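Local coordinates for protein flavodoxin (Aquifex aeolicus, PDB 2ARK) that probably serves as a low-potential, FMN-binding electron donor to a number of redox enzymes, at residues Arg159-Ala162 with Glu163-Ile167; Gly98-Gly101 with Gly102-Val106; Asp77-Gly80 with Asp81-Gly84. One frame throughout, in Å; residues are numbered along the deposited sequence.

Contact 1: Arg159-Ala162 with Glu163-Ile167. With GOL (glycerol), chain H.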
# COMPACT_ATOMS: atom_id res chain seq x y z
N ARG A 159 -7.98 17.63 15.53
CA ARG A 159 -7.26 18.90 15.73
C ARG A 159 -6.51 19.33 14.47
O ARG A 159 -6.65 20.46 14.01
CB ARG A 159 -6.22 18.72 16.84
CG ARG A 159 -5.96 19.88 17.76
CD ARG A 159 -5.93 21.27 17.16
NE ARG A 159 -6.80 22.12 17.95
CZ ARG A 159 -6.46 23.13 18.74
NH1 ARG A 159 -5.22 23.58 18.85
NH2 ARG A 159 -7.41 23.73 19.41
N ARG A 160 -5.66 18.44 13.95
CA ARG A 160 -4.88 18.73 12.76
C ARG A 160 -5.78 18.88 11.53
O ARG A 160 -5.54 19.73 10.69
CB ARG A 160 -3.77 17.69 12.56
CG ARG A 160 -2.68 18.08 11.54
CD ARG A 160 -1.92 19.39 11.82
NE ARG A 160 -1.66 19.64 13.25
CZ ARG A 160 -0.75 19.00 13.99
NH1 ARG A 160 0.03 18.06 13.47
NH2 ARG A 160 -0.62 19.31 15.28
N LEU A 161 -6.83 18.06 11.45
CA LEU A 161 -7.83 18.21 10.39
C LEU A 161 -8.43 19.61 10.41
O LEU A 161 -8.49 20.27 9.37
CB LEU A 161 -8.95 17.19 10.58
CG LEU A 161 -9.73 16.64 9.38
CD1 LEU A 161 -11.10 16.25 9.85
CD2 LEU A 161 -9.78 17.53 8.12
N ALA A 162 -8.83 20.07 11.59
CA ALA A 162 -9.49 21.36 11.74
C ALA A 162 -8.51 22.49 11.43
O ALA A 162 -8.88 23.50 10.83
CB ALA A 162 -10.05 21.51 13.14
N GLU A 163 -7.27 22.30 11.85
CA GLU A 163 -6.17 23.22 11.57
C GLU A 163 -5.84 23.31 10.08
O GLU A 163 -5.62 24.39 9.58
CB GLU A 163 -4.95 22.81 12.37
CG GLU A 163 -5.08 23.13 13.87
CD GLU A 163 -3.97 22.49 14.73
OE1 GLU A 163 -3.35 21.50 14.27
OE2 GLU A 163 -3.75 22.97 15.88
N TRP A 164 -5.83 22.18 9.35
CA TRP A 164 -5.57 22.24 7.90
C TRP A 164 -6.75 22.92 7.18
O TRP A 164 -6.55 23.70 6.24
CB TRP A 164 -5.33 20.85 7.30
CG TRP A 164 -4.03 20.15 7.67
CD1 TRP A 164 -3.86 18.82 7.73
CD2 TRP A 164 -2.76 20.74 8.01
NE1 TRP A 164 -2.57 18.51 8.09
CE2 TRP A 164 -1.86 19.66 8.26
CE3 TRP A 164 -2.28 22.05 8.13
CZ2 TRP A 164 -0.53 19.85 8.63
CZ3 TRP A 164 -0.94 22.25 8.50
CH2 TRP A 164 -0.08 21.14 8.74
N VAL A 165 -7.97 22.61 7.61
CA VAL A 165 -9.15 23.32 7.11
C VAL A 165 -9.04 24.82 7.34
O VAL A 165 -9.30 25.60 6.44
CB VAL A 165 -10.45 22.78 7.72
CG1 VAL A 165 -11.63 23.77 7.50
CG2 VAL A 165 -10.77 21.38 7.17
N ALA A 166 -8.62 25.21 8.54
CA ALA A 166 -8.48 26.61 8.94
C ALA A 166 -7.40 27.35 8.15
O ALA A 166 -7.56 28.54 7.84
CB ALA A 166 -8.15 26.68 10.43
N ILE A 167 -6.31 26.65 7.87
CA ILE A 167 -5.17 27.23 7.14
C ILE A 167 -5.50 27.37 5.66
O ILE A 167 -5.44 28.46 5.11
CB ILE A 167 -3.87 26.39 7.34
CG1 ILE A 167 -3.34 26.60 8.75
CG2 ILE A 167 -2.79 26.76 6.32
CD1 ILE A 167 -2.28 25.58 9.16
C1 GOL H . -3.15 20.14 20.82
O1 GOL H . -4.43 20.58 21.29
C2 GOL H . -2.27 21.28 20.27
O2 GOL H . -0.91 20.94 20.44
C3 GOL H . -2.62 21.62 18.82
O3 GOL H . -1.71 21.17 17.83

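Contact 2: Gly98-Gly101 with Gly102-Val106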
# COMPACT_ATOMS: atom_id res chain seq x y z
N GLY A 98 -7.82 -5.60 16.11
CA GLY A 98 -7.85 -6.58 17.19
C GLY A 98 -6.55 -6.54 17.97
O GLY A 98 -6.52 -6.84 19.16
N GLY A 99 -5.48 -6.12 17.31
CA GLY A 99 -4.16 -6.19 17.90
C GLY A 99 -3.17 -5.28 17.21
O GLY A 99 -3.37 -4.92 16.04
N TRP A 100 -2.14 -4.87 17.96
CA TRP A 100 -0.94 -4.26 17.38
C TRP A 100 -0.28 -5.27 16.48
O TRP A 100 -0.12 -6.45 16.85
CB TRP A 100 0.02 -3.77 18.48
CG TRP A 100 -0.64 -2.77 19.30
CD1 TRP A 100 -1.22 -2.95 20.53
CD2 TRP A 100 -0.92 -1.41 18.92
NE1 TRP A 100 -1.81 -1.78 20.96
CE2 TRP A 100 -1.64 -0.82 19.99
CE3 TRP A 100 -0.61 -0.64 17.79
CZ2 TRP A 100 -2.06 0.53 19.96
CZ3 TRP A 100 -1.04 0.71 17.76
CH2 TRP A 100 -1.75 1.27 18.84
N GLY A 101 0.10 -4.81 15.29
CA GLY A 101 0.61 -5.67 14.23
C GLY A 101 -0.52 -6.32 13.44
O GLY A 101 -0.29 -7.19 12.61
N GLY A 102 -1.75 -5.86 13.71
CA GLY A 102 -2.97 -6.45 13.17
C GLY A 102 -3.48 -5.80 11.93
O GLY A 102 -4.44 -6.29 11.32
N GLY A 103 -2.90 -4.68 11.55
CA GLY A 103 -3.18 -4.12 10.23
C GLY A 103 -3.89 -2.81 10.25
O GLY A 103 -4.47 -2.44 9.25
N ASN A 104 -3.85 -2.10 11.37
CA ASN A 104 -4.51 -0.80 11.48
C ASN A 104 -3.92 0.34 10.64
O ASN A 104 -4.67 1.26 10.26
CB ASN A 104 -4.77 -0.36 12.93
CG ASN A 104 -3.56 -0.49 13.84
OD1 ASN A 104 -3.70 -0.87 15.02
ND2 ASN A 104 -2.38 -0.14 13.35
N GLU A 105 -2.61 0.30 10.38
CA GLU A 105 -2.00 1.29 9.50
C GLU A 105 -2.32 0.96 8.06
O GLU A 105 -2.52 1.86 7.27
CB GLU A 105 -0.49 1.42 9.70
CG GLU A 105 -0.10 1.81 11.12
CD GLU A 105 1.40 1.70 11.33
OE1 GLU A 105 2.06 0.92 10.60
OE2 GLU A 105 1.92 2.40 12.22
N VAL A 106 -2.36 -0.33 7.74
CA VAL A 106 -2.71 -0.79 6.42
C VAL A 106 -4.20 -0.48 6.13
O VAL A 106 -4.53 -0.10 5.01
CB VAL A 106 -2.38 -2.29 6.23
CG1 VAL A 106 -2.76 -2.78 4.85
CG2 VAL A 106 -0.90 -2.54 6.48
O HOH W 1 -6.52 -7.16 13.94

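Contact 3: Asp77-Gly80 with Asp81-Gly84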
# COMPACT_ATOMS: atom_id res chain seq x y z
N ASP A 77 -21.06 3.72 -3.81
CA ASP A 77 -22.44 3.78 -4.28
C ASP A 77 -23.19 5.05 -3.94
O ASP A 77 -23.99 5.52 -4.74
CB ASP A 77 -23.25 2.56 -3.81
CG ASP A 77 -22.83 1.25 -4.50
OD1 ASP A 77 -21.95 1.25 -5.42
OD2 ASP A 77 -23.41 0.20 -4.13
N VAL A 78 -22.95 5.60 -2.75
CA VAL A 78 -23.59 6.86 -2.35
C VAL A 78 -22.82 8.06 -2.94
O VAL A 78 -23.42 8.90 -3.59
CB VAL A 78 -23.79 6.98 -0.79
CG1 VAL A 78 -24.31 8.35 -0.40
CG2 VAL A 78 -24.76 5.89 -0.31
N LEU A 79 -21.50 8.10 -2.74
CA LEU A 79 -20.69 9.20 -3.28
C LEU A 79 -20.33 9.06 -4.75
O LEU A 79 -19.81 9.98 -5.35
CB LEU A 79 -19.42 9.39 -2.46
CG LEU A 79 -19.56 9.70 -0.98
CD1 LEU A 79 -18.21 10.15 -0.54
CD2 LEU A 79 -20.63 10.81 -0.70
N GLY A 80 -20.64 7.91 -5.33
CA GLY A 80 -20.29 7.64 -6.73
C GLY A 80 -20.73 8.67 -7.76
O GLY A 80 -20.03 8.86 -8.76
N ASP A 81 -21.87 9.32 -7.53
CA ASP A 81 -22.35 10.39 -8.42
C ASP A 81 -21.59 11.69 -8.26
O ASP A 81 -21.49 12.46 -9.18
CB ASP A 81 -23.86 10.65 -8.26
CG ASP A 81 -24.73 9.67 -9.09
OD1 ASP A 81 -25.94 9.52 -8.79
OD2 ASP A 81 -24.21 9.06 -10.06
N LEU A 82 -21.05 11.92 -7.07
CA LEU A 82 -20.24 13.11 -6.80
C LEU A 82 -18.81 13.00 -7.33
O LEU A 82 -18.06 13.98 -7.30
CB LEU A 82 -20.21 13.39 -5.30
CG LEU A 82 -21.53 13.82 -4.63
CD1 LEU A 82 -21.25 14.17 -3.18
CD2 LEU A 82 -22.19 14.98 -5.37
N TRP A 83 -18.43 11.81 -7.81
CA TRP A 83 -17.06 11.53 -8.14
C TRP A 83 -16.69 12.43 -9.30
O TRP A 83 -17.40 12.48 -10.33
CB TRP A 83 -16.81 10.05 -8.47
CG TRP A 83 -15.33 9.74 -8.74
CD1 TRP A 83 -14.41 9.30 -7.84
CD2 TRP A 83 -14.62 9.89 -9.98
NE1 TRP A 83 -13.18 9.16 -8.43
CE2 TRP A 83 -13.27 9.51 -9.75
CE3 TRP A 83 -14.98 10.31 -11.27
CZ2 TRP A 83 -12.30 9.52 -10.75
CZ3 TRP A 83 -14.00 10.32 -12.27
CH2 TRP A 83 -12.68 9.92 -12.00
N GLY A 84 -15.59 13.17 -9.12
CA GLY A 84 -15.06 14.01 -10.18
C GLY A 84 -15.44 15.45 -9.98
O GLY A 84 -14.87 16.31 -10.61

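Contact 1: Arg159-Ala162 with Glu163-Ile167
Glu-163 reaches back along its helix to Arg-160 and Arg-159 at once, one carboxylate oxygen to each. The bond to Arg-160 is short and straight: NE of Arg-160 lies 2.7 Å from OE1 of Glu-163, with an N-H...O angle of 171°, in the guanidinium plane and nearly in line with the C-O bond of the acceptor. The two planes are 10° apart, and the carboxylate lies at the edge of the Arg-160 guanidinium, near its plane. The other salt bridge is looser. NH1 of Arg-159 stands 3.4 Å from OE2 of Glu-163 in a weak bond, its guanidinium turned well out of the carboxylate plane. A glycerol, probably from the crystallisation liquor, borders this network through O3, which bonds weakly to Arg-160 NH2 and to Glu-163 OE2.

Arg-160 serves a second neighbour with its methylenes. With CG anti to the backbone N (chi1 -166°) and the chain bent at chi2 and chi3, it lays CD over one face of Trp-164, 3.8 Å from the centroid of the six-membered ring, a CH-pi contact. CG of Arg-160 approaches NE1 of Trp-164 at 3.5 Å, whereas the charged end is too distant for more than a weak cation-pi attraction. Replacing Arg-160 by an alanine would remove the straight NE bond to Glu-163 and the methylene over Trp-164, and would probably leave OE1 without its charged mate and part of the indole face uncovered.

Beneath these side chains run ordinary helical bonds, such as Trp-164 N to Arg-160 O at 2.8 Å. Leu-121 of the second subunit packs on Trp-164. Within the fold, helix 148-168 lies against strand 121-128: Arg-160 also pairs with Asp-127, and Trp-164 meets Phe-123 edge-to-face. Ile-179 of helix 175-181 touches Arg-160 and Glu-163.

Contact 2: Gly98-Gly101 with Gly102-Val106
Trp-100 and Asn-104 are brought near each other by their first torsions: CG of Trp-100 lies anti to its carbonyl carbon (chi1 -61°), and CG of Asn-104 sits between its backbone N and carbonyl carbon (chi1 49°). Trp-100 is the second residue of a type II beta turn, Gly-99 to Gly-102, in the loop that leads from strand 90-97 into helix 104-117 of the flavodoxin fold. In flavodoxins the loop at this place commonly borders the FMN isoalloxazine, and a similar role here would be consistent with the topology.

The side-chain meeting itself is slight. OD1 of Asn-104 comes obliquely to the indole, 4.1 Å from CZ3 of Trp-100, with the amide and ring planes 74° apart. Ser-97 OG lies in hydrogen-bonding geometry with both this oxygen and Gly-99 O, and with one proton to offer would have to share it between them.

Glycines are built into this backbone. Gly-101 has a positive phi in the turn, a CB on Gly-102 would run into Gly-99 O, and Gly-103, at the N-cap position, has backbone angles at which a side chain would be pressed against Gly-102 O. Gly-103 N bonds to Glu-105 of the third subunit. The turn is closed weakly, with Gly-102 N 3.0 Å from Gly-99 O, and a water accepts from Gly-98 N at 3.0 Å while donating weakly to Gly-102 O.

Contact 3: Asp77-Gly80 with Asp81-Gly84
Two overlapping tight turns, pairing Leu-79 with Leu-82 and Gly-80 with Trp-83, carry the chain out of helix 69-78 on its way to strand 90-97, in the second half of a beta-alpha-beta crossover of the flavodoxin fold. Each is spanned by a weak bond from an N-H to the carbonyl three residues earlier. Leu-82 N lies 2.9 Å from Leu-79 O, but its N-H points well aside, at 129°. Trp-83 N meets Gly-80 O more squarely, yet at the longer distance of 3.5 Å.

The side chains of the contact hang on this curled backbone. The two leucines face the same neighbour and touch at their ends, CD2 of Leu-79 lying 4.2 Å from CD1 of Leu-82, a loose apolar contact. CB of Leu-82 also rests against Leu-79 O at 3.4 Å. One residue on, CB of Trp-83 sits 3.4 Å from Gly-80 O. Because CG of Trp-83 is anti to its backbone N (chi1 -176°), the indole swings away from the turn, so that CB, rather than the ring, is the part of the side chain resting against Gly-80 O. Asp-81 stays exposed.

Trp-83 also touches Thr-126 of the second subunit and Met-64 of the fourth, and Gly-84 O bonds to Arg-185 of the second subunit. Leu-79 and Leu-82 both pack on helix 47-52, the first on Lys-47 and Val-50, the second on Lys-47 and Leu-51. The indole of Trp-83 heads instead for the end of helix 104-117, where NE1 bonds to Asn-117 O and the ring meets Phe-118 edge-to-face.

In the fold
The three contacts follow in series along one flavodoxin domain, contact 3 first, then contact 2, then contact 1. None touches another: the centres of contacts 1 and 2 are 26 Å apart, on opposite sides of the chain's centre, those of contacts 2 and 3 are 29 Å apart, and contacts 1 and 3 come no nearer than about 14 Å between closest atoms. Helix 104-117 joins two of them, beginning in contact 2 and ending beside Trp-83 of contact 3. By analogy with other flavodoxins, contact 2 probably lies near the FMN site. Contacts 1 and 3 touch the second subunit, contact 2 mainly the third, and contacts 2 and 3 also the fourth.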